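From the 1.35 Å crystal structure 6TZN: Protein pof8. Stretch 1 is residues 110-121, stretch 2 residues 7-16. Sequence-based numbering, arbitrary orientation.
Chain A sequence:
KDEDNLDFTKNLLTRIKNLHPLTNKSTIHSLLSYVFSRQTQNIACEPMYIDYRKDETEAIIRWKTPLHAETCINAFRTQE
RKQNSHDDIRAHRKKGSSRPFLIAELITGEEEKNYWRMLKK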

# COMPACT_ATOMS: atom_id res chain seq x y z
N GLU A 110 5.29 -18.27 2.97
CA GLU A 110 4.01 -18.96 3.12
C GLU A 110 2.83 -18.01 3.11
O GLU A 110 1.75 -18.38 2.64
CB GLU A 110 4.02 -19.81 4.40
CG GLU A 110 4.82 -21.09 4.28
CD GLU A 110 4.33 -21.99 3.15
OE1 GLU A 110 5.18 -22.50 2.40
OE2 GLU A 110 3.11 -22.18 3.03
N GLU A 111 3.01 -16.78 3.61
CA GLU A 111 1.90 -15.83 3.59
C GLU A 111 1.51 -15.48 2.16
O GLU A 111 0.32 -15.34 1.85
CB GLU A 111 2.24 -14.57 4.39
CG GLU A 111 1.08 -13.60 4.43
CD GLU A 111 1.43 -12.29 5.09
OE1 GLU A 111 2.62 -12.05 5.37
OE2 GLU A 111 0.50 -11.50 5.33
N GLU A 112 2.50 -15.34 1.28
CA GLU A 112 2.21 -15.11 -0.13
C GLU A 112 1.52 -16.31 -0.76
O GLU A 112 0.54 -16.16 -1.50
CB GLU A 112 3.51 -14.78 -0.88
CG GLU A 112 3.34 -14.58 -2.37
CD GLU A 112 4.65 -14.30 -3.09
OE1 GLU A 112 5.68 -14.92 -2.73
OE2 GLU A 112 4.66 -13.45 -4.00
N LYS A 113 2.00 -17.52 -0.46
CA LYS A 113 1.33 -18.71 -0.98
C LYS A 113 -0.12 -18.76 -0.51
O LYS A 113 -1.02 -19.09 -1.29
CB LYS A 113 2.08 -19.97 -0.55
CG LYS A 113 3.44 -20.13 -1.21
CD LYS A 113 4.19 -21.33 -0.64
N ASN A 114 -0.36 -18.42 0.76
CA ASN A 114 -1.71 -18.50 1.30
C ASN A 114 -2.63 -17.43 0.71
O ASN A 114 -3.83 -17.68 0.56
CB ASN A 114 -1.69 -18.41 2.82
CG ASN A 114 -2.84 -19.16 3.46
OD1 ASN A 114 -2.92 -20.38 3.38
ND2 ASN A 114 -3.75 -18.42 4.10
N TYR A 115 -2.10 -16.25 0.38
CA TYR A 115 -2.92 -15.24 -0.30
C TYR A 115 -3.52 -15.80 -1.57
O TYR A 115 -4.72 -15.69 -1.82
CB TYR A 115 -2.08 -14.00 -0.61
CG TYR A 115 -2.82 -12.92 -1.39
CD1 TYR A 115 -2.95 -12.99 -2.78
CD2 TYR A 115 -3.39 -11.83 -0.73
CE1 TYR A 115 -3.63 -12.02 -3.48
CE2 TYR A 115 -4.06 -10.85 -1.43
CZ TYR A 115 -4.18 -10.94 -2.80
OH TYR A 115 -4.84 -9.96 -3.51
N TRP A 116 -2.68 -16.42 -2.41
CA TRP A 116 -3.15 -16.94 -3.68
C TRP A 116 -4.01 -18.18 -3.49
O TRP A 116 -4.98 -18.37 -4.23
CB TRP A 116 -1.96 -17.18 -4.61
CG TRP A 116 -1.30 -15.89 -5.01
CD1 TRP A 116 -0.12 -15.39 -4.55
CD2 TRP A 116 -1.81 -14.92 -5.94
NE1 TRP A 116 0.14 -14.17 -5.13
CE2 TRP A 116 -0.88 -13.87 -5.99
CE3 TRP A 116 -2.96 -14.85 -6.73
CZ2 TRP A 116 -1.06 -12.75 -6.81
CZ3 TRP A 116 -3.14 -13.74 -7.54
CH2 TRP A 116 -2.20 -12.70 -7.57
N ARG A 117 -3.69 -19.01 -2.49
CA ARG A 117 -4.53 -20.17 -2.18
C ARG A 117 -5.92 -19.73 -1.73
O ARG A 117 -6.92 -20.30 -2.17
CB ARG A 117 -3.85 -21.02 -1.10
CG ARG A 117 -4.66 -22.22 -0.63
CD ARG A 117 -3.96 -22.93 0.52
NE ARG A 117 -2.61 -23.35 0.17
CZ ARG A 117 -1.50 -22.80 0.66
NH1 ARG A 117 -1.57 -21.80 1.53
NH2 ARG A 117 -0.31 -23.25 0.28
N MET A 118 -5.99 -18.73 -0.85
CA MET A 118 -7.29 -18.25 -0.39
C MET A 118 -8.06 -17.54 -1.49
O MET A 118 -9.30 -17.64 -1.54
CB MET A 118 -7.12 -17.34 0.83
CG MET A 118 -6.73 -18.07 2.10
SD MET A 118 -7.99 -19.23 2.66
CE MET A 118 -7.39 -20.80 2.02
N LEU A 119 -7.37 -16.81 -2.36
CA LEU A 119 -8.03 -16.19 -3.50
C LEU A 119 -8.70 -17.24 -4.37
O LEU A 119 -9.80 -17.02 -4.89
CB LEU A 119 -7.03 -15.37 -4.30
CG LEU A 119 -7.63 -14.55 -5.45
CD1 LEU A 119 -8.52 -13.45 -4.93
CD2 LEU A 119 -6.51 -13.99 -6.33
N LYS A 120 -8.06 -18.40 -4.54
CA LYS A 120 -8.58 -19.47 -5.39
C LYS A 120 -9.51 -20.43 -4.66
O LYS A 120 -10.03 -21.36 -5.28
CB LYS A 120 -7.43 -20.27 -6.02
CG LYS A 120 -6.49 -19.46 -6.89
CD LYS A 120 -5.47 -20.38 -7.55
CE LYS A 120 -4.22 -19.62 -7.96
NZ LYS A 120 -3.14 -20.55 -8.40
N LYS A 121 -9.71 -20.25 -3.36
CA LYS A 121 -10.57 -21.15 -2.59
C LYS A 121 -12.02 -21.06 -3.05
O LYS A 121 -12.73 -22.07 -3.11
CB LYS A 121 -10.48 -20.82 -1.09
OXT LYS A 121 -12.51 -19.99 -3.40
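Stretch 2 (7-16) DFTKNLLTRI

The most unusual feature of this contact is a buried carboxylate, that of Glu 112, which is bound, directly and through water, to the turn of stretch 2 as it passes the helix. Extended by t rotamers at chi1 and chi2, the side chain brings OE2 to 2.8 Å from Asn 11 N, whose N-H points almost straight at it. Two waters each lie 2.8 Å from the same OE2: water 1, which lies 2.8 Å from Thr 9 O, 3.2 Å from Leu 12 N and 3.0 Å from Trp 116 NE1, and water 3, which lies 2.9 Å from Leu 13 N. Water 2 donates to both Glu 112 OE1 (2.6 Å) and Asn 11 OD1 (2.8 Å). Directly at Asn 11 N and through water at Thr 9 O, Leu 12 N and Leu 13 N, the carboxylate is linked to the backbone of the turn.

Stretch 2 starts as an extended segment, turns at Asn 11, where phi and psi are positive (71°/32°), and becomes a strand at Leu 13. That strand crosses helix 110-119 nearly at right angles (102°), with the axes 10.6 Å apart at closest approach. Phe 8 lies near Trp 116, their CA atoms 7.0 Å apart, and Leu 13 near Glu 112, at 7.5 Å.

On the extended segment, the Phe 8 ring forms an offset stack with the five-membered ring of Trp 116, the planes only 10° apart and Phe 8 CG 3.4 Å from Trp 116 CD1. Leu 13 points toward the helix and sets CD1 over one face of Tyr 115, 3.5 Å from its CG, while Leu 12 CD1 approaches Trp 116 CZ2 at 3.9 Å.

Charged groups close both ends. Lys 120 NZ donates to Asp 7 O at 2.9 Å, and Arg 15 forms a salt bridge with Glu 111, including a weak hydrogen bond from NH1 to Glu 111 OE1 at 3.3 Å.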

# COMPACT_ATOMS: atom_id res chain seq x y z
N ASP A 7 0.20 -22.05 -8.90
CA ASP A 7 0.83 -21.14 -9.84
C ASP A 7 0.38 -19.69 -9.62
O ASP A 7 -0.81 -19.38 -9.67
N PHE A 8 1.35 -18.82 -9.37
CA PHE A 8 1.10 -17.39 -9.27
C PHE A 8 2.38 -16.64 -9.62
O PHE A 8 3.48 -17.21 -9.58
CB PHE A 8 0.58 -16.99 -7.87
CG PHE A 8 1.52 -17.34 -6.75
CD1 PHE A 8 2.51 -16.46 -6.35
CD2 PHE A 8 1.40 -18.55 -6.08
CE1 PHE A 8 3.37 -16.78 -5.31
CE2 PHE A 8 2.25 -18.87 -5.04
CZ PHE A 8 3.24 -17.98 -4.65
N THR A 9 2.23 -15.37 -9.98
CA THR A 9 3.37 -14.50 -10.21
C THR A 9 3.88 -14.02 -8.86
O THR A 9 3.13 -13.43 -8.08
CB THR A 9 2.96 -13.31 -11.08
OG1 THR A 9 2.49 -13.80 -12.35
CG2 THR A 9 4.14 -12.37 -11.32
N LYS A 10 5.16 -14.28 -8.59
CA LYS A 10 5.73 -13.94 -7.29
C LYS A 10 5.99 -12.44 -7.18
O LYS A 10 6.16 -11.74 -8.19
CB LYS A 10 7.02 -14.71 -7.06
CG LYS A 10 6.85 -16.21 -7.09
N ASN A 11 5.99 -11.95 -5.94
CA ASN A 11 6.46 -10.61 -5.61
C ASN A 11 5.53 -9.50 -6.09
O ASN A 11 5.97 -8.39 -6.36
CB ASN A 11 7.91 -10.40 -6.05
CG ASN A 11 8.83 -11.44 -5.46
OD1 ASN A 11 8.74 -11.77 -4.28
ND2 ASN A 11 9.71 -11.99 -6.29
N LEU A 12 4.22 -9.78 -6.13
CA LEU A 12 3.23 -8.79 -6.52
C LEU A 12 2.58 -8.08 -5.34
O LEU A 12 1.92 -7.05 -5.55
CB LEU A 12 2.10 -9.45 -7.33
CG LEU A 12 2.41 -10.03 -8.71
CD1 LEU A 12 1.15 -10.65 -9.30
CD2 LEU A 12 2.95 -8.95 -9.63
N LEU A 13 2.73 -8.59 -4.12
CA LEU A 13 1.86 -8.21 -3.00
C LEU A 13 2.62 -7.36 -2.00
O LEU A 13 3.70 -7.74 -1.54
CB LEU A 13 1.35 -9.46 -2.28
CG LEU A 13 0.70 -10.56 -3.12
CD1 LEU A 13 0.37 -11.74 -2.22
CD2 LEU A 13 -0.54 -10.03 -3.82
N THR A 14 2.04 -6.21 -1.63
CA THR A 14 2.58 -5.38 -0.56
C THR A 14 1.52 -5.16 0.50
O THR A 14 0.38 -4.79 0.19
CB THR A 14 3.09 -4.02 -1.06
OG1 THR A 14 1.99 -3.24 -1.55
CG2 THR A 14 4.15 -4.19 -2.13
N ARG A 15 1.89 -5.37 1.75
CA ARG A 15 1.04 -4.98 2.86
C ARG A 15 1.32 -3.53 3.19
O ARG A 15 2.49 -3.13 3.32
CB ARG A 15 1.33 -5.85 4.08
CG ARG A 15 0.61 -5.37 5.34
CD ARG A 15 0.82 -6.32 6.49
NE ARG A 15 -0.08 -7.46 6.40
CZ ARG A 15 0.29 -8.68 6.05
NH1 ARG A 15 1.56 -8.94 5.76
NH2 ARG A 15 -0.61 -9.65 5.99
N ILE A 16 0.27 -2.72 3.30
CA ILE A 16 0.37 -1.34 3.76
C ILE A 16 -0.14 -1.30 5.18
O ILE A 16 -1.25 -1.78 5.46
CB ILE A 16 -0.45 -0.39 2.87
CG1 ILE A 16 -0.16 -0.63 1.38
CG2 ILE A 16 -0.20 1.06 3.28
CD1 ILE A 16 1.26 -0.36 0.99
O HOH W 1 2.60 -12.49 -5.55
O HOH W 2 8.11 -14.23 -3.22
O HOH W 3 4.38 -10.77 -3.16